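Local coordinates for maternal protein tudor (Drosophila melanogaster, PDB 3NTK) that takes part in germ cell formation and probably in piRNA metabolism, its last extended Tudor domain recognising methylated arginines of the Piwi protein Aubergine, at residues Ala1-Val7 with Glu136-Ile142; Pro14-Gln20 with Tyr107-Leu113; Leu48-Cys54 with Arg66-Val72. All blocks are in the same frame, centred on the assembly; numbering follows the deposited sequence.

Interaction 1 (Ala1-Val7 with Glu136-Ile142); sequences AELHNCV and ETFQVEI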
loop_
_atom_site.group_PDB
_atom_site.type_symbol
_atom_site.label_atom_id
_atom_site.label_comp_id
_atom_site.label_asym_id
_atom_site.label_seq_id
_atom_site.Cartn_x
_atom_site.Cartn_y
_atom_site.Cartn_z
ATOM N N ALA A 1 -19.512 -15.059 2.483
ATOM C CA ALA A 1 -18.682 -14.861 1.260
ATOM C C ALA A 1 -17.205 -15.070 1.578
ATOM O O ALA A 1 -16.827 -15.211 2.743
ATOM C CB ALA A 1 -18.902 -13.464 0.703
ATOM N N GLU A 2 -16.377 -15.089 0.539
ATOM C CA GLU A 2 -14.942 -15.286 0.710
ATOM C C GLU A 2 -14.257 -14.045 1.279
ATOM O O GLU A 2 -14.065 -13.051 0.577
ATOM C CB GLU A 2 -14.305 -15.660 -0.628
ATOM C CG GLU A 2 -12.815 -15.918 -0.548
ATOM C CD GLU A 2 -12.250 -16.454 -1.846
ATOM O OE1 GLU A 2 -12.335 -15.747 -2.874
ATOM O OE2 GLU A 2 -11.720 -17.586 -1.835
ATOM N N LEU A 3 -13.889 -14.115 2.554
ATOM C CA LEU A 3 -13.226 -13.013 3.240
ATOM C C LEU A 3 -11.729 -13.252 3.368
ATOM O O LEU A 3 -11.295 -14.355 3.701
ATOM C CB LEU A 3 -13.827 -12.822 4.634
ATOM C CG LEU A 3 -15.049 -11.909 4.775
ATOM C CD1 LEU A 3 -16.081 -12.217 3.702
ATOM C CD2 LEU A 3 -15.635 -12.086 6.168
ATOM N N HIS A 4 -10.944 -12.214 3.103
ATOM C CA HIS A 4 -9.493 -12.320 3.205
ATOM C C HIS A 4 -8.978 -11.376 4.278
ATOM O O HIS A 4 -9.353 -10.208 4.306
ATOM C CB HIS A 4 -8.810 -11.939 1.889
ATOM C CG HIS A 4 -9.300 -12.699 0.699
ATOM N ND1 HIS A 4 -10.328 -12.246 -0.100
ATOM C CD2 HIS A 4 -8.890 -13.870 0.159
ATOM C CE1 HIS A 4 -10.527 -13.104 -1.085
ATOM N NE2 HIS A 4 -9.668 -14.098 -0.951
ATOM N N ASN A 5 -8.114 -11.881 5.152
ATOM C CA ASN A 5 -7.534 -11.050 6.198
ATOM C C ASN A 5 -6.497 -10.121 5.594
ATOM O O ASN A 5 -5.764 -10.507 4.679
ATOM C CB ASN A 5 -6.855 -11.907 7.266
ATOM C CG ASN A 5 -7.847 -12.619 8.159
ATOM O OD1 ASN A 5 -8.839 -12.027 8.590
ATOM N ND2 ASN A 5 -7.577 -13.886 8.460
ATOM N N CYS A 6 -6.436 -8.905 6.120
ATOM C CA CYS A 6 -5.482 -7.911 5.660
ATOM C C CYS A 6 -5.303 -6.859 6.740
ATOM O O CYS A 6 -6.000 -6.868 7.761
ATOM C CB CYS A 6 -5.990 -7.236 4.389
ATOM S SG CYS A 6 -7.490 -6.263 4.623
ATOM N N VAL A 7 -4.352 -5.965 6.514
ATOM C CA VAL A 7 -4.102 -4.867 7.425
ATOM C C VAL A 7 -4.164 -3.647 6.522
ATOM O O VAL A 7 -3.706 -3.704 5.382
ATOM C CB VAL A 7 -2.700 -4.959 8.082
ATOM C CG1 VAL A 7 -2.424 -3.709 8.893
ATOM C CG2 VAL A 7 -2.623 -6.182 8.989
ATOM N N GLU A 136 -4.339 -3.334 13.351
ATOM C CA GLU A 136 -5.270 -4.441 13.516
ATOM C C GLU A 136 -5.673 -5.089 12.199
ATOM O O GLU A 136 -5.575 -4.483 11.132
ATOM C CB GLU A 136 -6.525 -3.978 14.254
ATOM C CG GLU A 136 -6.236 -3.223 15.539
ATOM C CD GLU A 136 -7.350 -3.366 16.552
ATOM O OE1 GLU A 136 -8.528 -3.260 16.157
ATOM O OE2 GLU A 136 -7.048 -3.579 17.745
ATOM N N THR A 137 -6.137 -6.328 12.292
ATOM C CA THR A 137 -6.563 -7.082 11.123
ATOM C C THR A 137 -8.015 -6.803 10.753
ATOM O O THR A 137 -8.885 -6.727 11.618
ATOM C CB THR A 137 -6.399 -8.601 11.365
ATOM O OG1 THR A 137 -5.005 -8.913 11.494
ATOM C CG2 THR A 137 -6.989 -9.401 10.212
ATOM N N PHE A 138 -8.257 -6.638 9.457
ATOM C CA PHE A 138 -9.591 -6.409 8.913
ATOM C C PHE A 138 -9.762 -7.493 7.864
ATOM O O PHE A 138 -8.819 -8.223 7.571
ATOM C CB PHE A 138 -9.688 -5.047 8.212
ATOM C CG PHE A 138 -9.736 -3.875 9.148
ATOM C CD1 PHE A 138 -8.576 -3.369 9.713
ATOM C CD2 PHE A 138 -10.953 -3.288 9.478
ATOM C CE1 PHE A 138 -8.625 -2.293 10.600
ATOM C CE2 PHE A 138 -11.013 -2.214 10.363
ATOM C CZ PHE A 138 -9.850 -1.716 10.924
ATOM N N GLN A 139 -10.959 -7.618 7.308
ATOM C CA GLN A 139 -11.170 -8.586 6.240
ATOM C C GLN A 139 -11.814 -7.844 5.084
ATOM O O GLN A 139 -12.528 -6.859 5.285
ATOM C CB GLN A 139 -12.091 -9.732 6.664
ATOM C CG GLN A 139 -11.553 -10.603 7.782
ATOM C CD GLN A 139 -11.632 -9.909 9.114
ATOM O OE1 GLN A 139 -12.696 -9.413 9.502
ATOM N NE2 GLN A 139 -10.514 -9.867 9.830
ATOM N N VAL A 140 -11.539 -8.300 3.871
ATOM C CA VAL A 140 -12.131 -7.687 2.694
ATOM C C VAL A 140 -12.693 -8.767 1.796
ATOM O O VAL A 140 -12.118 -9.852 1.676
ATOM C CB VAL A 140 -11.105 -6.864 1.866
ATOM C CG1 VAL A 140 -10.699 -5.612 2.625
ATOM C CG2 VAL A 140 -9.885 -7.720 1.534
ATOM N N GLU A 141 -13.842 -8.479 1.195
ATOM C CA GLU A 141 -14.453 -9.392 0.247
ATOM C C GLU A 141 -14.150 -8.685 -1.066
ATOM O O GLU A 141 -14.543 -7.536 -1.247
ATOM C CB GLU A 141 -15.969 -9.480 0.447
ATOM C CG GLU A 141 -16.623 -10.621 -0.330
ATOM C CD GLU A 141 -18.126 -10.445 -0.509
ATOM O OE1 GLU A 141 -18.775 -9.850 0.379
ATOM O OE2 GLU A 141 -18.661 -10.918 -1.536
ATOM N N ILE A 142 -13.425 -9.344 -1.964
ATOM C CA ILE A 142 -13.093 -8.726 -3.244
ATOM C C ILE A 142 -14.208 -8.970 -4.252
ATOM O O ILE A 142 -14.439 -10.101 -4.684
ATOM C CB ILE A 142 -11.761 -9.270 -3.802
ATOM C CG1 ILE A 142 -10.652 -9.074 -2.769
ATOM C CG2 ILE A 142 -11.389 -8.536 -5.091
ATOM C CD1 ILE A 142 -9.297 -9.596 -3.212
HETATM O O HOH W 1 -13.374 -12.123 -1.856
#

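Interaction 2 (Pro14-Gln20 with Tyr107-Leu113); sequences PMSFYVQ and YSRHCEL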
loop_
_atom_site.group_PDB
_atom_site.type_symbol
_atom_site.label_atom_id
_atom_site.label_comp_id
_atom_site.label_asym_id
_atom_site.label_seq_id
_atom_site.Cartn_x
_atom_site.Cartn_y
_atom_site.Cartn_z
ATOM N N PRO A 14 -12.882 5.890 2.322
ATOM C CA PRO A 14 -13.483 4.653 1.820
ATOM C C PRO A 14 -13.231 4.422 0.331
ATOM O O PRO A 14 -13.067 3.284 -0.100
ATOM C CB PRO A 14 -14.968 4.841 2.121
ATOM C CG PRO A 14 -14.949 5.692 3.364
ATOM C CD PRO A 14 -13.882 6.710 3.028
ATOM N N MET A 15 -13.193 5.492 -0.459
ATOM C CA MET A 15 -12.982 5.299 -1.884
ATOM C C MET A 15 -11.535 5.167 -2.309
ATOM O O MET A 15 -11.249 5.006 -3.491
ATOM C CB MET A 15 -13.676 6.388 -2.707
ATOM C CG MET A 15 -13.503 7.793 -2.234
ATOM S SD MET A 15 -11.821 8.313 -2.046
ATOM C CE MET A 15 -11.858 8.708 -0.354
ATOM N N SER A 16 -10.618 5.228 -1.352
ATOM C CA SER A 16 -9.211 5.072 -1.686
ATOM C C SER A 16 -8.338 4.742 -0.490
ATOM O O SER A 16 -8.020 5.616 0.324
ATOM C CB SER A 16 -8.671 6.331 -2.371
ATOM O OG SER A 16 -7.346 6.107 -2.839
ATOM N N PHE A 17 -7.964 3.472 -0.381
ATOM C CA PHE A 17 -7.087 3.032 0.688
ATOM C C PHE A 17 -6.231 1.857 0.217
ATOM O O PHE A 17 -6.483 1.276 -0.842
ATOM C CB PHE A 17 -7.878 2.676 1.958
ATOM C CG PHE A 17 -8.873 1.563 1.793
ATOM C CD1 PHE A 17 -10.141 1.809 1.273
ATOM C CD2 PHE A 17 -8.562 0.271 2.211
ATOM C CE1 PHE A 17 -11.088 0.782 1.177
ATOM C CE2 PHE A 17 -9.501 -0.760 2.118
ATOM C CZ PHE A 17 -10.765 -0.502 1.602
ATOM N N TYR A 18 -5.195 1.538 0.984
ATOM C CA TYR A 18 -4.297 0.442 0.640
ATOM C C TYR A 18 -4.228 -0.599 1.745
ATOM O O TYR A 18 -4.253 -0.261 2.931
ATOM C CB TYR A 18 -2.883 0.967 0.382
ATOM C CG TYR A 18 -2.750 1.782 -0.881
ATOM C CD1 TYR A 18 -3.121 3.130 -0.912
ATOM C CD2 TYR A 18 -2.254 1.202 -2.049
ATOM C CE1 TYR A 18 -2.994 3.882 -2.087
ATOM C CE2 TYR A 18 -2.122 1.939 -3.221
ATOM C CZ TYR A 18 -2.493 3.274 -3.235
ATOM O OH TYR A 18 -2.361 3.984 -4.408
ATOM N N VAL A 19 -4.109 -1.860 1.346
ATOM C CA VAL A 19 -4.022 -2.956 2.294
ATOM C C VAL A 19 -2.895 -3.914 1.945
ATOM O O VAL A 19 -2.380 -3.917 0.825
ATOM C CB VAL A 19 -5.328 -3.776 2.334
ATOM C CG1 VAL A 19 -6.505 -2.861 2.626
ATOM C CG2 VAL A 19 -5.531 -4.518 1.014
ATOM N N GLN A 20 -2.510 -4.713 2.929
ATOM C CA GLN A 20 -1.495 -5.735 2.750
ATOM C C GLN A 20 -2.217 -7.007 3.163
ATOM O O GLN A 20 -2.596 -7.167 4.325
ATOM C CB GLN A 20 -0.279 -5.485 3.650
ATOM C CG GLN A 20 0.710 -4.453 3.093
ATOM C CD GLN A 20 1.932 -4.244 3.982
ATOM O OE1 GLN A 20 2.909 -3.606 3.579
ATOM N NE2 GLN A 20 1.879 -4.772 5.200
ATOM N N TYR A 107 3.202 -5.614 -3.168
ATOM C CA TYR A 107 2.617 -6.272 -2.008
ATOM C C TYR A 107 1.602 -5.458 -1.213
ATOM O O TYR A 107 1.140 -5.895 -0.161
ATOM C CB TYR A 107 3.716 -6.828 -1.100
ATOM C CG TYR A 107 4.429 -7.999 -1.738
ATOM C CD1 TYR A 107 3.713 -9.112 -2.178
ATOM C CD2 TYR A 107 5.806 -7.979 -1.942
ATOM C CE1 TYR A 107 4.352 -10.178 -2.807
ATOM C CE2 TYR A 107 6.455 -9.040 -2.571
ATOM C CZ TYR A 107 5.719 -10.135 -3.001
ATOM O OH TYR A 107 6.348 -11.188 -3.629
ATOM N N SER A 108 1.271 -4.271 -1.710
ATOM C CA SER A 108 0.221 -3.458 -1.099
ATOM C C SER A 108 -0.812 -3.390 -2.226
ATOM O O SER A 108 -0.449 -3.400 -3.412
ATOM C CB SER A 108 0.706 -2.049 -0.716
ATOM O OG SER A 108 0.892 -1.209 -1.839
ATOM N N ARG A 109 -2.089 -3.357 -1.872
ATOM C CA ARG A 109 -3.136 -3.309 -2.882
ATOM C C ARG A 109 -4.051 -2.126 -2.697
ATOM O O ARG A 109 -4.489 -1.842 -1.583
ATOM C CB ARG A 109 -3.972 -4.582 -2.833
ATOM C CG ARG A 109 -3.154 -5.828 -2.976
ATOM C CD ARG A 109 -4.035 -7.045 -3.067
ATOM N NE ARG A 109 -3.233 -8.260 -3.055
ATOM C CZ ARG A 109 -3.711 -9.466 -3.332
ATOM N NH1 ARG A 109 -4.992 -9.614 -3.646
ATOM N NH2 ARG A 109 -2.908 -10.518 -3.287
ATOM N N HIS A 110 -4.329 -1.425 -3.791
ATOM C CA HIS A 110 -5.228 -0.295 -3.730
ATOM C C HIS A 110 -6.651 -0.849 -3.752
ATOM O O HIS A 110 -6.962 -1.770 -4.524
ATOM C CB HIS A 110 -5.016 0.645 -4.921
ATOM C CG HIS A 110 -5.854 1.883 -4.857
ATOM N ND1 HIS A 110 -6.842 2.162 -5.777
ATOM C CD2 HIS A 110 -5.886 2.892 -3.952
ATOM C CE1 HIS A 110 -7.447 3.290 -5.441
ATOM N NE2 HIS A 110 -6.886 3.752 -4.339
ATOM N N CYS A 111 -7.504 -0.280 -2.906
ATOM C CA CYS A 111 -8.900 -0.695 -2.790
ATOM C C CYS A 111 -9.830 0.497 -2.696
ATOM O O CYS A 111 -9.419 1.594 -2.317
ATOM C CB CYS A 111 -9.131 -1.503 -1.507
ATOM S SG CYS A 111 -8.172 -2.988 -1.287
ATOM N N GLU A 112 -11.098 0.267 -3.028
ATOM C CA GLU A 112 -12.122 1.292 -2.897
ATOM C C GLU A 112 -13.378 0.548 -2.468
ATOM O O GLU A 112 -13.685 -0.523 -2.988
ATOM C CB GLU A 112 -12.354 2.073 -4.199
ATOM C CG GLU A 112 -12.917 1.315 -5.380
ATOM C CD GLU A 112 -13.252 2.250 -6.544
ATOM O OE1 GLU A 112 -12.380 3.070 -6.913
ATOM O OE2 GLU A 112 -14.374 2.171 -7.099
ATOM N N LEU A 113 -14.088 1.106 -1.498
ATOM C CA LEU A 113 -15.287 0.459 -0.996
ATOM C C LEU A 113 -16.467 0.497 -1.941
ATOM O O LEU A 113 -16.657 1.454 -2.692
ATOM C CB LEU A 113 -15.739 1.094 0.324
ATOM C CG LEU A 113 -14.979 0.785 1.612
ATOM C CD1 LEU A 113 -15.696 1.457 2.780
ATOM C CD2 LEU A 113 -14.910 -0.715 1.820
HETATM O O HOH W 2 -10.568 4.688 -6.051
#

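Interaction 3 (Leu48-Cys54 with Arg66-Val72); sequences LKEGALC and RAQIRKV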
loop_
_atom_site.group_PDB
_atom_site.type_symbol
_atom_site.label_atom_id
_atom_site.label_comp_id
_atom_site.label_asym_id
_atom_site.label_seq_id
_atom_site.Cartn_x
_atom_site.Cartn_y
_atom_site.Cartn_z
ATOM N N LEU A 48 15.983 8.780 -13.815
ATOM C CA LEU A 48 14.745 9.278 -13.229
ATOM C C LEU A 48 13.715 9.708 -14.263
ATOM O O LEU A 48 13.891 10.705 -14.964
ATOM C CB LEU A 48 15.039 10.442 -12.277
ATOM C CG LEU A 48 16.045 10.147 -11.161
ATOM C CD1 LEU A 48 16.125 11.346 -10.218
ATOM C CD2 LEU A 48 15.631 8.897 -10.402
ATOM N N LYS A 49 12.632 8.943 -14.342
ATOM C CA LYS A 49 11.543 9.220 -15.268
ATOM C C LYS A 49 10.279 8.625 -14.664
ATOM O O LYS A 49 10.339 7.614 -13.966
ATOM C CB LYS A 49 11.822 8.570 -16.626
ATOM C CG LYS A 49 11.823 7.050 -16.591
ATOM C CD LYS A 49 12.071 6.456 -17.967
ATOM C CE LYS A 49 12.054 4.932 -17.923
ATOM N NZ LYS A 49 12.288 4.336 -19.271
ATOM N N GLU A 50 9.138 9.253 -14.920
ATOM C CA GLU A 50 7.879 8.747 -14.388
ATOM C C GLU A 50 7.693 7.295 -14.818
ATOM O O GLU A 50 7.971 6.935 -15.963
ATOM C CB GLU A 50 6.703 9.590 -14.890
ATOM C CG GLU A 50 6.785 11.070 -14.528
ATOM C CD GLU A 50 5.528 11.836 -14.913
ATOM O OE1 GLU A 50 5.091 11.718 -16.081
ATOM O OE2 GLU A 50 4.980 12.560 -14.051
ATOM N N GLY A 51 7.236 6.462 -13.890
ATOM C CA GLY A 51 7.015 5.062 -14.200
ATOM C C GLY A 51 8.187 4.145 -13.895
ATOM O O GLY A 51 8.013 2.935 -13.774
ATOM N N ALA A 52 9.380 4.714 -13.766
ATOM C CA ALA A 52 10.571 3.922 -13.488
ATOM C C ALA A 52 10.483 3.220 -12.143
ATOM O O ALA A 52 10.012 3.797 -11.160
ATOM C CB ALA A 52 11.808 4.808 -13.528
ATOM N N LEU A 53 10.941 1.972 -12.108
ATOM C CA LEU A 53 10.930 1.185 -10.882
ATOM C C LEU A 53 12.350 1.179 -10.325
ATOM O O LEU A 53 13.319 1.063 -11.078
ATOM C CB LEU A 53 10.484 -0.249 -11.177
ATOM C CG LEU A 53 9.665 -0.935 -10.085
ATOM C CD1 LEU A 53 8.344 -0.185 -9.904
ATOM C CD2 LEU A 53 9.401 -2.385 -10.472
ATOM N N CYS A 54 12.478 1.310 -9.009
ATOM C CA CYS A 54 13.794 1.323 -8.392
ATOM C C CYS A 54 13.674 1.041 -6.902
ATOM O O CYS A 54 12.639 0.582 -6.420
ATOM C CB CYS A 54 14.445 2.694 -8.594
ATOM S SG CYS A 54 13.542 4.056 -7.781
ATOM N N ARG A 66 11.027 -0.853 -2.414
ATOM C CA ARG A 66 10.803 -0.874 -3.859
ATOM C C ARG A 66 9.920 0.341 -4.108
ATOM O O ARG A 66 8.988 0.614 -3.339
ATOM C CB ARG A 66 10.073 -2.153 -4.303
ATOM C CG ARG A 66 10.881 -3.441 -4.123
ATOM C CD ARG A 66 10.366 -4.557 -5.032
ATOM N NE ARG A 66 9.005 -4.963 -4.689
ATOM C CZ ARG A 66 8.274 -5.814 -5.402
ATOM N NH1 ARG A 66 8.766 -6.359 -6.508
ATOM N NH2 ARG A 66 7.043 -6.125 -5.006
ATOM N N ALA A 67 10.192 1.068 -5.183
ATOM C CA ALA A 67 9.425 2.264 -5.462
ATOM C C ALA A 67 9.248 2.555 -6.946
ATOM O O ALA A 67 10.067 2.156 -7.781
ATOM C CB ALA A 67 10.093 3.458 -4.782
ATOM N N GLN A 68 8.160 3.241 -7.264
ATOM C CA GLN A 68 7.889 3.641 -8.632
ATOM C C GLN A 68 7.845 5.160 -8.646
ATOM O O GLN A 68 7.142 5.782 -7.845
ATOM C CB GLN A 68 6.550 3.083 -9.135
ATOM C CG GLN A 68 6.223 3.567 -10.543
ATOM C CD GLN A 68 4.974 2.935 -11.123
ATOM O OE1 GLN A 68 3.919 2.929 -10.492
ATOM N NE2 GLN A 68 5.086 2.409 -12.337
ATOM N N ILE A 69 8.612 5.760 -9.543
ATOM C CA ILE A 69 8.645 7.210 -9.647
ATOM C C ILE A 69 7.335 7.731 -10.230
ATOM O O ILE A 69 6.875 7.261 -11.273
ATOM C CB ILE A 69 9.824 7.656 -10.522
ATOM C CG1 ILE A 69 11.134 7.205 -9.869
ATOM C CG2 ILE A 69 9.786 9.171 -10.720
ATOM C CD1 ILE A 69 12.380 7.582 -10.650
ATOM N N ARG A 70 6.736 8.698 -9.544
ATOM C CA ARG A 70 5.475 9.283 -9.983
ATOM C C ARG A 70 5.664 10.659 -10.607
ATOM O O ARG A 70 4.965 11.019 -11.557
ATOM C CB ARG A 70 4.506 9.375 -8.802
ATOM C CG ARG A 70 3.980 8.025 -8.341
ATOM C CD ARG A 70 3.181 7.358 -9.455
ATOM N NE ARG A 70 2.648 6.055 -9.067
ATOM C CZ ARG A 70 1.739 5.870 -8.114
ATOM N NH1 ARG A 70 1.255 6.907 -7.443
ATOM N NH2 ARG A 70 1.311 4.645 -7.836
ATOM N N LYS A 71 6.610 11.422 -10.071
ATOM C CA LYS A 71 6.899 12.761 -10.574
ATOM C C LYS A 71 8.372 13.093 -10.380
ATOM O O LYS A 71 8.932 12.833 -9.317
ATOM C CB LYS A 71 6.074 13.811 -9.826
ATOM C CG LYS A 71 4.572 13.711 -10.000
ATOM C CD LYS A 71 3.874 14.830 -9.237
ATOM C CE LYS A 71 4.326 16.201 -9.734
ATOM N NZ LYS A 71 3.740 17.321 -8.941
ATOM N N VAL A 72 8.994 13.664 -11.405
ATOM C CA VAL A 72 10.394 14.059 -11.314
ATOM C C VAL A 72 10.418 15.548 -10.969
ATOM O O VAL A 72 9.926 16.379 -11.732
ATOM C CB VAL A 72 11.138 13.829 -12.644
ATOM C CG1 VAL A 72 12.563 14.360 -12.540
ATOM C CG2 VAL A 72 11.153 12.340 -12.983
#

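Interaction 1 (Ala1-Val7 with Glu136-Ile142)
Cys6 and Phe138 face each other as a hydrogen-bonded antiparallel pair, Phe138 N reaching Cys6 O at 2.8 Å, and His4 with Val140 forms the next such pair. On the side these residues share, packing is close: Cys6 SG lies 3.8 Å from Val140 CG1, small apolar groups that fit tightly where Val19 and Met21 of strand 16-21 also press in. The His4 ring stands at the margin, its ND1 adding a weak bond to Val140 O. On the other side Asn5 and Gln139 point the same way with their amide planes nearly perpendicular (88°). Gln139 bends at chi2 (75°), so that NE2 donates a hydrogen bond to Asn5 OD1 (3.0 Å), lying in the plane of the asparagine carbonyl, while its OE1 accepts from Ser159 N. A leucine in place of Gln139 would probably leave Asn5 OD1 and Ser159 N without these mates. Toward the chain start the pairing gives way to solvent: a water links Glu2 O to Ile142 N, and at this exposed end Ala1 CB lies close against Glu141 CD (3.3 Å), whose OE1 pairs with Arg154. Two sequence-distant strands closing one curved sheet in this way are characteristic of the OB-fold (SN-like) part of an extended Tudor domain.

Interaction 2 (Pro14-Gln20 with Tyr107-Leu113)
Strands 16-20 and 109-113 run antiparallel, their axes 4.6 Å apart at closest and their directions 133° from each other, with Phe17-Cys111 and Val19-Arg109 as hydrogen-bonded pairs. This strongly twisted pairing belongs to the OB-fold sheet of the extended Tudor domain, and it joins a strand near the chain start to one that follows the canonical Tudor barrel. The side carrying Phe17, Val19 and Cys111 is largely apolar. Phe17 takes the crowded position between backbone N and carbonyl carbon (chi1 61°), which lays its ring against Cys111: CB of Cys111 sits 3.9 Å from the ring centroid, over one face, a CH-pi contact, and SG lies obliquely beyond. That sulfur continues to Val19 CG2 at 3.8 Å, while the Leu113 chain crosses Phe17 at about a right angle, CG against CE1, and Leu113 CD1 meets Pro14 CB at 3.5 Å. Flat and branched apolar groups suit this side, which Val153 of strand 151-157 also covers; at its end Arg109 leads its chain away to a salt bridge with Asp24. On the opposite side the Tyr18 and His110 rings meet obliquely, planes at 53°, with His110 CD2 above the tyrosine face. At the margin Glu112 OE1 makes a salt bridge with Lys146 and shares a water with Met15 O. The imidazole is held at both nitrogens: ND1 bonds to Thr150, and Ser16 OG approaches His110 NE2 in the ring plane, 2.8 Å away.

Interaction 3 (Leu48-Cys54 with Arg66-Val72)
The contact belongs to a beta hairpin of the canonical Tudor domain, an SH3-like barrel: strand 53-58 pairs with strand 63-72, and the type II turn Lys49-Ala52 leads into it. Cys54 and Ala67 form a hydrogen-bonded pair, each backbone nitrogen 2.8 Å from the other's oxygen. Farther along, Ala52 O accepts from Ile69 N, and Gly51 N donates to Ile69 O at 2.8 Å with a nearly straight N-H...O angle of 172°. Glycine suits this third turn position because its phi is positive (93°), where a CB would be jammed against the preceding carbonyl oxygen. The turn is thus fastened to the neighbouring strand as well as by its own bond from Ala52 N to Lys49 O.

Ile69 is the central side chain. With CG1 anti to the carbonyl carbon (chi1 -62°) and CD1 extended beyond it, the branch reaches across to Leu48, where Ile69 CD1 meets Leu48 CD2 at 3.5 Å, the two chains crossing at about a right angle. The same Ile69 CD1 lies 4.0 Å from Ala52 CB; alanine's lone methyl suits a place beside this branch. Val72 CG2 covers the backbone of Leu48 and Lys49 at a more exposed margin. On the other side of the strands, Leu53 CD1 rests on Gln68 CB at 3.8 Å, and the extended Gln68 chain gives a weak bond from NE2 to Gly51 O.

Strand 63-72 carries a classic beta bulge, Arg70 and Lys71 both facing Glu79 of the flanking strand 78-82. Phe45, from a loop, and Phe94 of strand 87-95 pack against Cys54, whereas Arg66 reaches Asp84 by a salt bridge and packs on Met31 and Leu35 of helix 25-38.

Overall arrangement
Interactions 1 and 2 hold the same sheet: strands 4-11 and 16-21 are neighbours in it, and Val7 O probably accepts a hydrogen bond from Gln20 N. Interaction 3 belongs to the separate four-stranded Tudor sheet, its centre about 30 Å from that of interaction 1, across the centre of the chain; it touches interaction 2 through Tyr107 and Arg66. Interaction 2 lies near the chain's centre and is the richest in aromatic and sulfur packing. Interactions 1 and 3 lie farther out, with exposed residues at the Ala1-Glu2 end and the Lys49-Gly51 turn: the former combines a cysteine-valine core with an amide pair, whereas the latter gathers aliphatic groups round an isoleucine.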